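Hydroxyglutarate synthase (Pseudomonas putida, PDB 6W1G) catalyses the iron(II)-dependent decarboxylation and hydroxylation of 2-oxoadipate by O2 to give (R)-2-hydroxyglutarate and CO2, a step of D-lysine catabolism. Local coordinates at residues G32-L37 and G293-R298; A236-M241 and A250-P255; Q44-Q49 and R230-D235; I62-Q67 and P125-T130. All coordinates share one frame; numbering follows the deposited sequence. Where two conformers were deposited one is given.

How the contacts relate
Contacts 1 and 4 are buried and reach toward the metal site, whereas contacts 2 and 3 are partly buried and lie nearer the surface. Helix 29-48 serves both contact 1 and contact 3, and helix 234-240 both contact 2 and contact 3; Leu37 of contact 1 packs on Ile237 and Met241 of contact 2. Chemistry follows position. Contact 1 sets leucine and isoleucine behind a metal-binding glutamate, and contact 4 packs two arginines round a proline, with Arg127 against His70. Contact 3 is mostly aliphatic, with one water bridging its segments, while contact 2 rests a glutamine amide on a valine. Contact 4 reaches contact 1 through Arg127 and Arg298.

Contact 1 (G32-L37 and G293-R298); sequences GTLLEL and GEIEQR. With NI (nickel (II) ion), chain B.
Leu34, on helix 29-48, and Ile295, on strand 288-298, stand closest in backbone terms, their CA atoms 8.4 Å apart, and no hydrogen bond joins helix to strand. The gap is filled mainly by Leu34, whose CG lies anti to the backbone N (chi1 179°), carrying both methyls to the strand. CD2 rests on the peptide oxygen, 3.7 Å from Glu294 O, while CD1 faces the methyl end of isoleucine at 4.3 Å from Ile295 CD1. Branched aliphatic residues suit this buried face, where Pro229, Phe269 and Ile237 complete the packing.

Glu294 starts off in the other direction, away from the helix. Its nearly straight chain reaches to the nickel ion, which Glu294 OE1 binds at 2.1 Å. With His70 and His226 it makes a facial triad of two histidines and one carboxylate, the classic site of non-haem iron(II) oxygenases; nickel occupies here the place of the natural iron. Three mutually adjacent waters fill the remaining face of the octahedron, and water 2 lies opposite Glu294 OE1. Water 1 also donates, over a very short distance, to Glu294 OE2, and Thr228 OG1 hydrogen-bonds Glu294 OE1, which would restrain the rotation of the group.

Further along the strand, Glu296 OE2 accepts from ND1 of His70, a second-shell bond that probably orients this ligand. The same oxygen lies in the plane of the Arg298 guanidinium, at its edge, in a salt bridge of 3.0 Å between Arg298 NE and Glu296 OE2; both hydrogen bonds, from NE and NH2, are bent and weak.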
loop_
_atom_site.group_PDB
_atom_site.type_symbol
_atom_site.label_atom_id
_atom_site.label_comp_id
_atom_site.label_asym_id
_atom_site.label_seq_id
_atom_site.Cartn_x
_atom_site.Cartn_y
_atom_site.Cartn_z
ATOM N N GLY A 32 -7.481 -10.820 13.056
ATOM C CA GLY A 32 -6.989 -10.630 14.403
ATOM C C GLY A 32 -5.879 -11.598 14.782
ATOM O O GLY A 32 -4.898 -11.211 15.439
ATOM N N THR A 33 -6.024 -12.874 14.392
ATOM C CA THR A 33 -4.950 -13.842 14.591
ATOM C C THR A 33 -3.676 -13.384 13.900
ATOM O O THR A 33 -2.590 -13.456 14.491
ATOM C CB THR A 33 -5.437 -15.177 14.048
ATOM O OG1 THR A 33 -6.682 -15.497 14.675
ATOM C CG2 THR A 33 -4.420 -16.251 14.329
ATOM N N LEU A 34 -3.789 -12.936 12.658
ATOM C CA LEU A 34 -2.618 -12.422 11.965
ATOM C C LEU A 34 -1.972 -11.258 12.711
ATOM O O LEU A 34 -0.742 -11.178 12.831
ATOM C CB LEU A 34 -3.000 -11.988 10.551
ATOM C CG LEU A 34 -1.851 -11.399 9.731
ATOM C CD1 LEU A 34 -0.789 -12.419 9.431
ATOM C CD2 LEU A 34 -2.406 -10.812 8.455
ATOM N N LEU A 35 -2.773 -10.323 13.194
ATOM C CA LEU A 35 -2.206 -9.192 13.913
ATOM C C LEU A 35 -1.406 -9.620 15.131
ATOM O O LEU A 35 -0.362 -9.024 15.446
ATOM C CB LEU A 35 -3.261 -8.189 14.351
ATOM C CG LEU A 35 -3.997 -7.435 13.264
ATOM C CD1 LEU A 35 -4.912 -6.434 13.941
ATOM C CD2 LEU A 35 -3.112 -6.801 12.307
ATOM N N GLU A 36 -1.878 -10.646 15.855
ATOM C CA GLU A 36 -1.117 -11.123 17.012
ATOM C C GLU A 36 0.223 -11.698 16.575
ATOM O O GLU A 36 1.250 -11.464 17.213
ATOM C CB GLU A 36 -1.956 -12.171 17.749
ATOM C CG GLU A 36 -3.177 -11.590 18.434
ATOM C CD GLU A 36 -4.077 -12.615 19.102
ATOM O OE1 GLU A 36 -3.985 -13.814 18.767
ATOM O OE2 GLU A 36 -4.889 -12.204 19.959
ATOM N N LEU A 37 0.228 -12.422 15.466
ATOM C CA LEU A 37 1.463 -12.995 14.950
ATOM C C LEU A 37 2.418 -11.902 14.484
ATOM O O LEU A 37 3.612 -11.969 14.737
ATOM C CB LEU A 37 1.108 -13.938 13.821
ATOM C CG LEU A 37 2.245 -14.768 13.248
ATOM C CD1 LEU A 37 2.862 -15.711 14.313
ATOM C CD2 LEU A 37 1.689 -15.562 12.087
ATOM N N GLY A 293 -6.844 -12.751 2.764
ATOM C CA GLY A 293 -5.987 -11.839 3.486
ATOM C C GLY A 293 -4.620 -11.756 2.836
ATOM O O GLY A 293 -4.272 -12.444 1.878
ATOM N N GLU A 294 -3.841 -10.806 3.362
ATOM C CA GLU A 294 -2.511 -10.505 2.844
ATOM C C GLU A 294 -1.609 -10.060 3.976
ATOM O O GLU A 294 -2.058 -9.506 5.003
ATOM C CB GLU A 294 -2.634 -9.410 1.780
ATOM C CG GLU A 294 -1.349 -8.994 1.097
ATOM C CD GLU A 294 -1.647 -7.988 0.016
ATOM O OE1 GLU A 294 -1.846 -6.794 0.316
ATOM O OE2 GLU A 294 -1.725 -8.390 -1.165
ATOM N N ILE A 295 -0.315 -10.272 3.779
ATOM C CA ILE A 295 0.731 -9.794 4.677
ATOM C C ILE A 295 1.830 -9.203 3.809
ATOM O O ILE A 295 2.126 -9.719 2.735
ATOM C CB ILE A 295 1.255 -10.965 5.570
ATOM C CG1 ILE A 295 2.304 -10.528 6.549
ATOM C CG2 ILE A 295 1.778 -12.140 4.743
ATOM C CD1 ILE A 295 1.852 -9.521 7.548
ATOM N N GLU A 296 2.482 -8.135 4.302
ATOM C CA GLU A 296 3.561 -7.490 3.544
ATOM C C GLU A 296 4.687 -7.058 4.459
ATOM O O GLU A 296 4.498 -6.802 5.653
ATOM C CB GLU A 296 3.069 -6.289 2.743
ATOM C CG GLU A 296 2.759 -5.017 3.517
ATOM C CD GLU A 296 2.044 -3.910 2.666
ATOM O OE1 GLU A 296 2.018 -4.048 1.453
ATOM O OE2 GLU A 296 1.508 -2.945 3.207
ATOM N N GLN A 297 5.867 -6.965 3.850
ATOM C CA GLN A 297 7.062 -6.422 4.446
ATOM C C GLN A 297 7.532 -5.297 3.508
ATOM O O GLN A 297 7.647 -5.527 2.302
ATOM C CB GLN A 297 8.160 -7.495 4.561
ATOM C CG GLN A 297 9.435 -6.982 5.225
ATOM C CD GLN A 297 10.556 -7.958 5.203
ATOM O OE1 GLN A 297 10.373 -9.188 5.167
ATOM N NE2 GLN A 297 11.755 -7.436 5.265
ATOM N N ARG A 298 7.806 -4.107 4.031
ATOM C CA ARG A 298 8.139 -2.949 3.204
ATOM C C ARG A 298 9.601 -2.590 3.361
ATOM O O ARG A 298 10.062 -2.412 4.483
ATOM C CB ARG A 298 7.239 -1.739 3.512
ATOM C CG ARG A 298 5.853 -1.956 3.008
ATOM C CD ARG A 298 4.913 -0.770 3.313
ATOM N NE ARG A 298 3.660 -0.973 2.604
ATOM C CZ ARG A 298 3.470 -0.664 1.332
ATOM N NH1 ARG A 298 4.379 0.040 0.648
ATOM N NH2 ARG A 298 2.354 -1.052 0.723
HETATM NI NI NI B . -2.706 -5.404 -0.952
HETATM O O HOH W 1 -2.511 -6.691 -2.825
HETATM O O HOH W 2 -3.503 -4.107 -2.476
HETATM O O HOH W 3 -1.002 -4.826 -1.915
#

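Contact 2 (A236-M241 and A250-P255)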
loop_
_atom_site.group_PDB
_atom_site.type_symbol
_atom_site.label_atom_id
_atom_site.label_comp_id
_atom_site.label_asym_id
_atom_site.label_seq_id
_atom_site.Cartn_x
_atom_site.Cartn_y
_atom_site.Cartn_z
ATOM N N ALA A 236 9.726 -15.038 8.423
ATOM C CA ALA A 236 9.376 -15.480 9.755
ATOM C C ALA A 236 7.875 -15.620 9.905
ATOM O O ALA A 236 7.393 -16.573 10.530
ATOM C CB ALA A 236 9.956 -14.542 10.802
ATOM N N ILE A 237 7.105 -14.680 9.366
ATOM C CA ILE A 237 5.675 -14.825 9.557
ATOM C C ILE A 237 5.171 -16.056 8.796
ATOM O O ILE A 237 4.277 -16.743 9.271
ATOM C CB ILE A 237 4.925 -13.521 9.232
ATOM C CG1 ILE A 237 3.663 -13.513 10.064
ATOM C CG2 ILE A 237 4.767 -13.393 7.767
ATOM C CD1 ILE A 237 3.125 -12.169 10.236
ATOM N N GLN A 238 5.709 -16.327 7.600
ATOM C CA GLN A 238 5.281 -17.505 6.838
ATOM C C GLN A 238 5.522 -18.785 7.623
ATOM O O GLN A 238 4.721 -19.714 7.525
ATOM C CB GLN A 238 5.993 -17.587 5.493
ATOM C CG GLN A 238 5.410 -16.704 4.434
ATOM C CD GLN A 238 5.964 -17.027 3.070
ATOM O OE1 GLN A 238 7.147 -16.828 2.806
ATOM N NE2 GLN A 238 5.121 -17.554 2.204
ATOM N N LEU A 239 6.595 -18.834 8.411
ATOM C CA LEU A 239 6.881 -19.996 9.222
ATOM C C LEU A 239 5.908 -20.147 10.389
ATOM O O LEU A 239 5.747 -21.250 10.917
ATOM C CB LEU A 239 8.289 -20.004 9.795
ATOM C CG LEU A 239 9.374 -20.413 8.853
ATOM C CD1 LEU A 239 10.740 -20.209 9.541
ATOM C CD2 LEU A 239 9.240 -21.871 8.442
ATOM N N GLY A 240 5.318 -19.061 10.854
ATOM C CA GLY A 240 4.330 -19.126 11.918
ATOM C C GLY A 240 2.868 -19.266 11.490
ATOM O O GLY A 240 2.052 -19.674 12.339
ATOM N N MET A 241 2.542 -19.034 10.183
ATOM C CA MET A 241 1.163 -18.950 9.650
ATOM C C MET A 241 0.403 -20.285 9.459
ATOM O O MET A 241 -0.811 -20.347 9.778
ATOM C CB MET A 241 1.119 -18.176 8.336
ATOM C CG MET A 241 1.138 -16.683 8.494
ATOM S SD MET A 241 1.495 -15.707 7.054
ATOM C CE MET A 241 -0.097 -15.648 6.305
ATOM N N ALA A 250 3.108 -20.265 -0.876
ATOM C CA ALA A 250 4.553 -20.384 -0.735
ATOM C C ALA A 250 5.298 -19.386 -1.606
ATOM O O ALA A 250 6.370 -18.927 -1.215
ATOM C CB ALA A 250 4.992 -21.784 -1.123
ATOM N N VAL A 251 4.776 -19.061 -2.788
ATOM C CA VAL A 251 5.379 -18.025 -3.608
ATOM C C VAL A 251 5.163 -16.671 -2.947
ATOM O O VAL A 251 4.037 -16.248 -2.684
ATOM C CB VAL A 251 4.767 -18.031 -5.008
ATOM C CG1 VAL A 251 5.230 -16.833 -5.797
ATOM C CG2 VAL A 251 5.106 -19.309 -5.756
ATOM N N VAL A 252 6.241 -15.964 -2.687
ATOM C CA VAL A 252 6.183 -14.619 -2.152
ATOM C C VAL A 252 6.424 -13.666 -3.307
ATOM O O VAL A 252 7.442 -13.785 -4.013
ATOM C CB VAL A 252 7.224 -14.445 -1.033
ATOM C CG1 VAL A 252 7.237 -13.010 -0.540
ATOM C CG2 VAL A 252 6.947 -15.408 0.106
ATOM N N GLU A 253 5.515 -12.701 -3.485
ATOM C CA GLU A 253 5.712 -11.686 -4.509
ATOM C C GLU A 253 6.716 -10.657 -4.032
ATOM O O GLU A 253 6.776 -10.363 -2.837
ATOM C CB GLU A 253 4.396 -10.982 -4.833
ATOM C CG GLU A 253 3.329 -11.921 -5.382
ATOM C CD GLU A 253 2.089 -11.162 -5.756
ATOM O OE1 GLU A 253 1.161 -11.077 -4.920
ATOM O OE2 GLU A 253 2.068 -10.601 -6.866
ATOM N N GLY A 254 7.487 -10.115 -4.979
ATOM C CA GLY A 254 8.521 -9.145 -4.704
ATOM C C GLY A 254 9.903 -9.747 -4.826
ATOM O O GLY A 254 10.088 -10.876 -5.278
ATOM N N PRO A 255 10.922 -8.991 -4.426
ATOM C CA PRO A 255 12.298 -9.522 -4.437
ATOM C C PRO A 255 12.444 -10.662 -3.449
ATOM O O PRO A 255 11.596 -10.856 -2.584
ATOM C CB PRO A 255 13.137 -8.320 -3.980
ATOM C CG PRO A 255 12.187 -7.575 -3.051
ATOM C CD PRO A 255 10.824 -7.693 -3.726
#
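Gln238 lays its amide against Val252, and this pair carries most of the contact between helix 234-240 and the irregular loop 250-255. The glutamine was modelled in two conformers, and all the distances of its amide hold for one of them. One valine methyl does the touching: Val252 CG2 is 3.5 Å from both Gln238 CD and Gln238 NE2, so it sits against the body of the amide rather than against a single atom. In this conformer CG is anti to the carbonyl carbon (chi1 -80°) and the chain runs on extended, which carries the amide out from the helix to the loop. Beyond the methyl, Gln238 NE2 lies 3.9 Å from Ala250 O, and no hydrogen bond crosses the contact. Glutamine suits this place, partly open to solvent, because its long flexible chain can span from helix to loop and lay its amide on an aliphatic residue.

The next shell holds the loop. The Glu327 carboxylate takes the backbone N of Ala250 on one oxygen and that of Val251 on the other. Glu253 pairs with Gln266 through the backbone and again through the side chain. Gly254 then turns with a positive phi of 106°, where a CB would be jammed against the preceding carbonyl. Pro248 and Thr267 add to the packing round Gln238.

This is a helix-to-strand connection folded back on its own helix. The loop joins helix 234-240, which follows the strand begun by the metal ligand His226, to strand 264-275, the antiparallel partner of the strand that carries Glu294.

Contact 3 (Q44-Q49 and R230-D235)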
loop_
_atom_site.group_PDB
_atom_site.type_symbol
_atom_site.label_atom_id
_atom_site.label_comp_id
_atom_site.label_asym_id
_atom_site.label_seq_id
_atom_site.Cartn_x
_atom_site.Cartn_y
_atom_site.Cartn_z
ATOM N N GLN A 44 10.304 -9.751 17.962
ATOM C CA GLN A 44 11.477 -10.610 17.854
ATOM C C GLN A 44 12.540 -9.980 16.966
ATOM O O GLN A 44 13.721 -10.000 17.304
ATOM C CB GLN A 44 11.049 -11.958 17.296
ATOM C CG GLN A 44 12.173 -12.989 17.080
ATOM C CD GLN A 44 11.637 -14.375 16.756
ATOM O OE1 GLN A 44 12.049 -15.373 17.359
ATOM N NE2 GLN A 44 10.723 -14.447 15.793
ATOM N N VAL A 45 12.151 -9.421 15.818
ATOM C CA VAL A 45 13.150 -8.825 14.941
ATOM C C VAL A 45 13.856 -7.684 15.656
ATOM O O VAL A 45 15.084 -7.563 15.610
ATOM C CB VAL A 45 12.498 -8.320 13.640
ATOM C CG1 VAL A 45 13.462 -7.406 12.925
ATOM C CG2 VAL A 45 12.034 -9.488 12.751
ATOM N N MET A 46 13.085 -6.828 16.315
ATOM C CA MET A 46 13.727 -5.673 16.943
ATOM C C MET A 46 14.664 -6.106 18.058
ATOM O O MET A 46 15.707 -5.482 18.262
ATOM C CB MET A 46 12.694 -4.641 17.375
ATOM C CG MET A 46 12.179 -3.856 16.131
ATOM S SD MET A 46 10.927 -2.651 16.403
ATOM C CE MET A 46 9.593 -3.616 17.106
ATOM N N ALA A 47 14.327 -7.189 18.749
ATOM C CA ALA A 47 15.175 -7.647 19.847
ATOM C C ALA A 47 16.424 -8.338 19.322
ATOM O O ALA A 47 17.493 -8.265 19.945
ATOM C CB ALA A 47 14.392 -8.645 20.694
ATOM N N GLN A 48 16.307 -9.059 18.212
ATOM C CA GLN A 48 17.386 -9.867 17.675
ATOM C C GLN A 48 18.281 -9.136 16.689
ATOM O O GLN A 48 19.416 -9.583 16.475
ATOM C CB GLN A 48 16.811 -11.107 16.971
ATOM C CG GLN A 48 16.093 -12.045 17.895
ATOM C CD GLN A 48 15.493 -13.254 17.215
ATOM O OE1 GLN A 48 15.568 -13.426 15.988
ATOM N NE2 GLN A 48 14.873 -14.097 18.009
ATOM N N GLN A 49 17.831 -8.016 16.139
ATOM C CA GLN A 49 18.544 -7.307 15.080
ATOM C C GLN A 49 18.695 -5.840 15.400
ATOM O O GLN A 49 17.881 -5.015 14.956
ATOM C CB GLN A 49 17.827 -7.495 13.754
ATOM C CG GLN A 49 17.789 -8.941 13.350
ATOM C CD GLN A 49 17.167 -9.149 12.000
ATOM O OE1 GLN A 49 17.529 -8.471 11.022
ATOM N NE2 GLN A 49 16.202 -10.068 11.932
ATOM N N ARG A 230 1.811 -4.600 8.363
ATOM C CA ARG A 230 3.219 -4.579 8.016
ATOM C C ARG A 230 4.039 -5.388 9.017
ATOM O O ARG A 230 4.010 -5.126 10.222
ATOM C CB ARG A 230 3.754 -3.142 7.987
ATOM C CG ARG A 230 5.232 -3.070 7.688
ATOM C CD ARG A 230 5.734 -1.633 7.683
ATOM N NE ARG A 230 7.162 -1.600 7.516
ATOM C CZ ARG A 230 7.932 -0.513 7.602
ATOM N NH1 ARG A 230 7.398 0.678 7.876
ATOM N NH2 ARG A 230 9.232 -0.609 7.422
ATOM N N THR A 231 4.750 -6.393 8.505
ATOM C CA THR A 231 5.713 -7.117 9.310
ATOM C C THR A 231 7.127 -6.728 8.929
ATOM O O THR A 231 7.415 -6.390 7.791
ATOM C CB THR A 231 5.526 -8.642 9.181
ATOM O OG1 THR A 231 6.416 -9.335 10.060
ATOM C CG2 THR A 231 5.762 -9.169 7.795
ATOM N N LEU A 232 8.025 -6.868 9.911
ATOM C CA LEU A 232 9.454 -6.692 9.664
ATOM C C LEU A 232 10.118 -7.936 9.067
ATOM O O LEU A 232 11.261 -7.872 8.666
ATOM C CB LEU A 232 10.167 -6.325 10.969
ATOM C CG LEU A 232 9.716 -5.006 11.581
ATOM C CD1 LEU A 232 10.460 -4.753 12.895
ATOM C CD2 LEU A 232 9.884 -3.836 10.626
ATOM N N ASP A 233 9.444 -9.089 9.004
ATOM C CA ASP A 233 10.101 -10.301 8.480
ATOM C C ASP A 233 9.050 -11.256 7.921
ATOM O O ASP A 233 8.456 -12.038 8.657
ATOM C CB ASP A 233 10.947 -10.975 9.563
ATOM C CG ASP A 233 11.767 -12.117 9.010
ATOM O OD1 ASP A 233 11.490 -12.615 7.896
ATOM O OD2 ASP A 233 12.719 -12.571 9.706
ATOM N N ILE A 234 8.817 -11.176 6.610
ATOM C CA ILE A 234 7.784 -12.004 6.006
ATOM C C ILE A 234 8.189 -13.468 5.992
ATOM O O ILE A 234 7.328 -14.346 5.994
ATOM C CB ILE A 234 7.421 -11.471 4.607
ATOM C CG1 ILE A 234 6.057 -12.015 4.168
ATOM C CG2 ILE A 234 8.463 -11.850 3.593
ATOM C CD1 ILE A 234 5.546 -11.363 2.949
ATOM N N ASP A 235 9.492 -13.770 5.962
ATOM C CA ASP A 235 9.864 -15.179 6.015
ATOM C C ASP A 235 9.479 -15.778 7.355
ATOM O O ASP A 235 8.976 -16.901 7.438
ATOM C CB ASP A 235 11.368 -15.339 5.828
ATOM C CG ASP A 235 11.862 -14.928 4.444
ATOM O OD1 ASP A 235 11.166 -15.177 3.468
ATOM O OD2 ASP A 235 12.964 -14.364 4.337
HETATM O O HOH W 4 15.095 -11.040 9.408
#
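Val45 and Leu232 meet where the end of helix 29-48 passes the turn leading into helix 234-240, their CA atoms 6.8 Å apart. Both valine methyls touch Leu232, and CG2 also reaches Asp233. Val45 CG1, anti to the backbone N (chi1 165°), lies 4.0 Å from Leu232 CB, while Val45 CG2, on the other branch, is 3.7 Å from Asp233 CB. Leucine sends its CD1 methyl onward to the methionine, where Met46 CG is 3.8 Å from Leu232 CD1 and the two side chains cross at about a right angle. The methionine chain stays extended to the sulfur, Met46 SD, which lies 4.1 Å from Leu232 CD1. Branched aliphatic residues suit Val45 and Leu232 because each offers methyls to more than one neighbour; Leu56, from helix 50-59, packs on Leu232 and Met46.

The turn is an ST turn followed by an N-cap. Thr231 OG1 accepts an almost straight bond (176°) from the backbone N of Asp233 at 3.2 Å, and Asp233 OD1 in turn caps helix 234-240 by accepting from Ala236 N. Short polar side chains suit these positions because they can fold back onto nearby backbone N-H groups. Asn42 adds a second grip, with its amide bonding Arg230 O, Leu232 N and the Thr231 hydroxyl.

Beside the aliphatic contact, water 4 spans the two segments: it accepts from Gln49 NE2 at 2.9 Å and donates to the other aspartate oxygen, Asp233 OD2, at 2.8 Å.

Contact 4 (I62-Q67 and P125-T130); sequences IERLDQ and PFRVFT
Arg64 places CG between its backbone N and carbonyl carbon (chi1 85°), a crowded position, and then runs extended over Pro125; Arg127 bends at chi2 (100°), swinging its guanidinium back toward the same proline. Pro125 CB sits 3.5 Å above the Arg64 guanidinium plane, over its centre, while Pro125 CG is 3.7 Å from Arg64 NE. A rigid, flat-sided ring suits this place because it covers the face of the arginine and leaves the N-H edges for acids. Pro125 O lies over a face of the second arginine, 3.2 Å above the Arg127 guanidinium plane and offset toward its rim.

The guanidinium planes stand 64° apart, and Arg64 NH2 comes within 3.5 Å of Arg127 NH1. Shared acids make this proximity tolerable: Glu68 and Glu397 each form salt bridges to both arginines, which probably offsets their charge in the buried setting.

The cluster ties the end of the short helix 61-64 to the residues that lead into strand 127-133, which lies beside strand 69-75 in the mixed sheet. Arg127 packs on the metal ligand His70, so this is a buried second-shell charge network flanking a facial-triad metal site.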
loop_
_atom_site.group_PDB
_atom_site.type_symbol
_atom_site.label_atom_id
_atom_site.label_comp_id
_atom_site.label_asym_id
_atom_site.label_seq_id
_atom_site.Cartn_x
_atom_site.Cartn_y
_atom_site.Cartn_z
ATOM N N ILE A 62 9.645 3.412 13.771
ATOM C CA ILE A 62 9.313 2.637 14.965
ATOM C C ILE A 62 7.990 3.095 15.560
ATOM O O ILE A 62 7.237 2.295 16.104
ATOM C CB ILE A 62 10.487 2.703 15.966
ATOM C CG1 ILE A 62 10.370 1.634 17.054
ATOM C CG2 ILE A 62 10.634 4.120 16.532
ATOM C CD1 ILE A 62 11.693 1.396 17.785
ATOM N N GLU A 63 7.672 4.377 15.466
ATOM C CA GLU A 63 6.440 4.879 16.058
ATOM C C GLU A 63 5.201 4.609 15.219
ATOM O O GLU A 63 4.101 4.624 15.759
ATOM C CB GLU A 63 6.598 6.374 16.335
ATOM C CG GLU A 63 7.792 6.661 17.268
ATOM C CD GLU A 63 7.989 8.119 17.623
ATOM O OE1 GLU A 63 7.378 8.993 16.977
ATOM O OE2 GLU A 63 8.771 8.384 18.560
ATOM N N ARG A 64 5.341 4.370 13.931
ATOM C CA ARG A 64 4.190 4.149 13.043
ATOM C C ARG A 64 3.940 2.666 12.782
ATOM O O ARG A 64 2.876 2.293 12.283
ATOM C CB ARG A 64 4.365 4.906 11.707
ATOM C CG ARG A 64 5.155 4.153 10.684
ATOM C CD ARG A 64 5.526 4.986 9.426
ATOM N NE ARG A 64 5.663 4.122 8.288
ATOM C CZ ARG A 64 5.820 4.499 7.027
ATOM N NH1 ARG A 64 6.078 5.743 6.726
ATOM N NH2 ARG A 64 5.690 3.613 6.057
ATOM N N LEU A 65 4.921 1.813 13.081
ATOM C CA LEU A 65 4.906 0.436 12.596
ATOM C C LEU A 65 3.708 -0.359 13.109
ATOM O O LEU A 65 3.101 -1.126 12.359
ATOM C CB LEU A 65 6.196 -0.231 13.058
ATOM C CG LEU A 65 6.298 -1.729 12.784
ATOM C CD1 LEU A 65 6.247 -2.055 11.321
ATOM C CD2 LEU A 65 7.561 -2.256 13.450
ATOM N N ASP A 66 3.390 -0.248 14.397
ATOM C CA ASP A 66 2.417 -1.149 14.984
ATOM C C ASP A 66 1.040 -1.002 14.362
ATOM O O ASP A 66 0.308 -1.988 14.264
ATOM C CB ASP A 66 2.297 -0.933 16.478
ATOM C CG ASP A 66 1.283 -1.861 17.097
ATOM O OD1 ASP A 66 1.481 -3.087 16.980
ATOM O OD2 ASP A 66 0.283 -1.371 17.651
ATOM N N GLN A 67 0.670 0.191 13.926
ATOM C CA GLN A 67 -0.637 0.425 13.322
ATOM C C GLN A 67 -0.607 0.492 11.804
ATOM O O GLN A 67 -1.643 0.749 11.193
ATOM C CB GLN A 67 -1.286 1.674 13.925
ATOM C CG GLN A 67 -1.558 1.519 15.431
ATOM C CD GLN A 67 -2.613 0.451 15.692
ATOM O OE1 GLN A 67 -3.723 0.536 15.175
ATOM N NE2 GLN A 67 -2.264 -0.563 16.464
ATOM N N PRO A 125 0.680 6.060 8.065
ATOM C CA PRO A 125 1.034 5.698 6.701
ATOM C C PRO A 125 -0.062 4.904 6.000
ATOM O O PRO A 125 0.185 4.245 4.980
ATOM C CB PRO A 125 2.266 4.818 6.893
ATOM C CG PRO A 125 1.930 4.085 8.138
ATOM C CD PRO A 125 1.246 5.101 9.046
ATOM N N PHE A 126 -1.288 4.983 6.506
ATOM C CA PHE A 126 -2.395 4.244 5.894
ATOM C C PHE A 126 -2.534 4.580 4.428
ATOM O O PHE A 126 -2.521 5.756 4.043
ATOM C CB PHE A 126 -3.684 4.570 6.640
ATOM C CG PHE A 126 -4.862 3.789 6.221
ATOM C CD1 PHE A 126 -4.876 2.409 6.348
ATOM C CD2 PHE A 126 -5.994 4.422 5.735
ATOM C CE1 PHE A 126 -6.005 1.671 5.987
ATOM C CE2 PHE A 126 -7.121 3.707 5.406
ATOM C CZ PHE A 126 -7.123 2.323 5.529
ATOM N N ARG A 127 -2.750 3.553 3.623
ATOM C CA ARG A 127 -3.011 3.714 2.187
ATOM C C ARG A 127 -4.205 2.859 1.819
ATOM O O ARG A 127 -4.442 1.838 2.452
ATOM C CB ARG A 127 -1.899 3.245 1.222
ATOM C CG ARG A 127 -0.501 3.473 1.605
ATOM C CD ARG A 127 0.103 2.208 2.170
ATOM N NE ARG A 127 1.442 2.467 2.529
ATOM C CZ ARG A 127 2.071 1.922 3.581
ATOM N NH1 ARG A 127 3.294 2.237 3.880
ATOM N NH2 ARG A 127 1.446 1.026 4.350
ATOM N N VAL A 128 -4.934 3.287 0.779
ATOM C CA VAL A 128 -6.008 2.484 0.234
ATOM C C VAL A 128 -5.770 2.304 -1.256
ATOM O O VAL A 128 -5.896 3.267 -2.038
ATOM C CB VAL A 128 -7.404 2.998 0.517
ATOM C CG1 VAL A 128 -8.439 2.057 -0.147
ATOM C CG2 VAL A 128 -7.642 3.082 2.004
ATOM N N PHE A 129 -5.404 1.080 -1.647
ATOM C CA PHE A 129 -5.253 0.699 -3.048
ATOM C C PHE A 129 -6.648 0.553 -3.633
ATOM O O PHE A 129 -7.455 -0.223 -3.109
ATOM C CB PHE A 129 -4.508 -0.627 -3.124
ATOM C CG PHE A 129 -4.092 -1.026 -4.507
ATOM C CD1 PHE A 129 -4.894 -1.817 -5.312
ATOM C CD2 PHE A 129 -2.897 -0.575 -5.030
ATOM C CE1 PHE A 129 -4.476 -2.168 -6.575
ATOM C CE2 PHE A 129 -2.491 -0.939 -6.306
ATOM C CZ PHE A 129 -3.278 -1.722 -7.065
ATOM N N THR A 130 -6.968 1.368 -4.631
ATOM C CA THR A 130 -8.320 1.538 -5.134
ATOM C C THR A 130 -8.347 1.197 -6.613
ATOM O O THR A 130 -7.712 1.870 -7.436
ATOM C CB THR A 130 -8.777 2.958 -4.903
ATOM O OG1 THR A 130 -8.705 3.257 -3.511
ATOM C CG2 THR A 130 -10.211 3.181 -5.369
#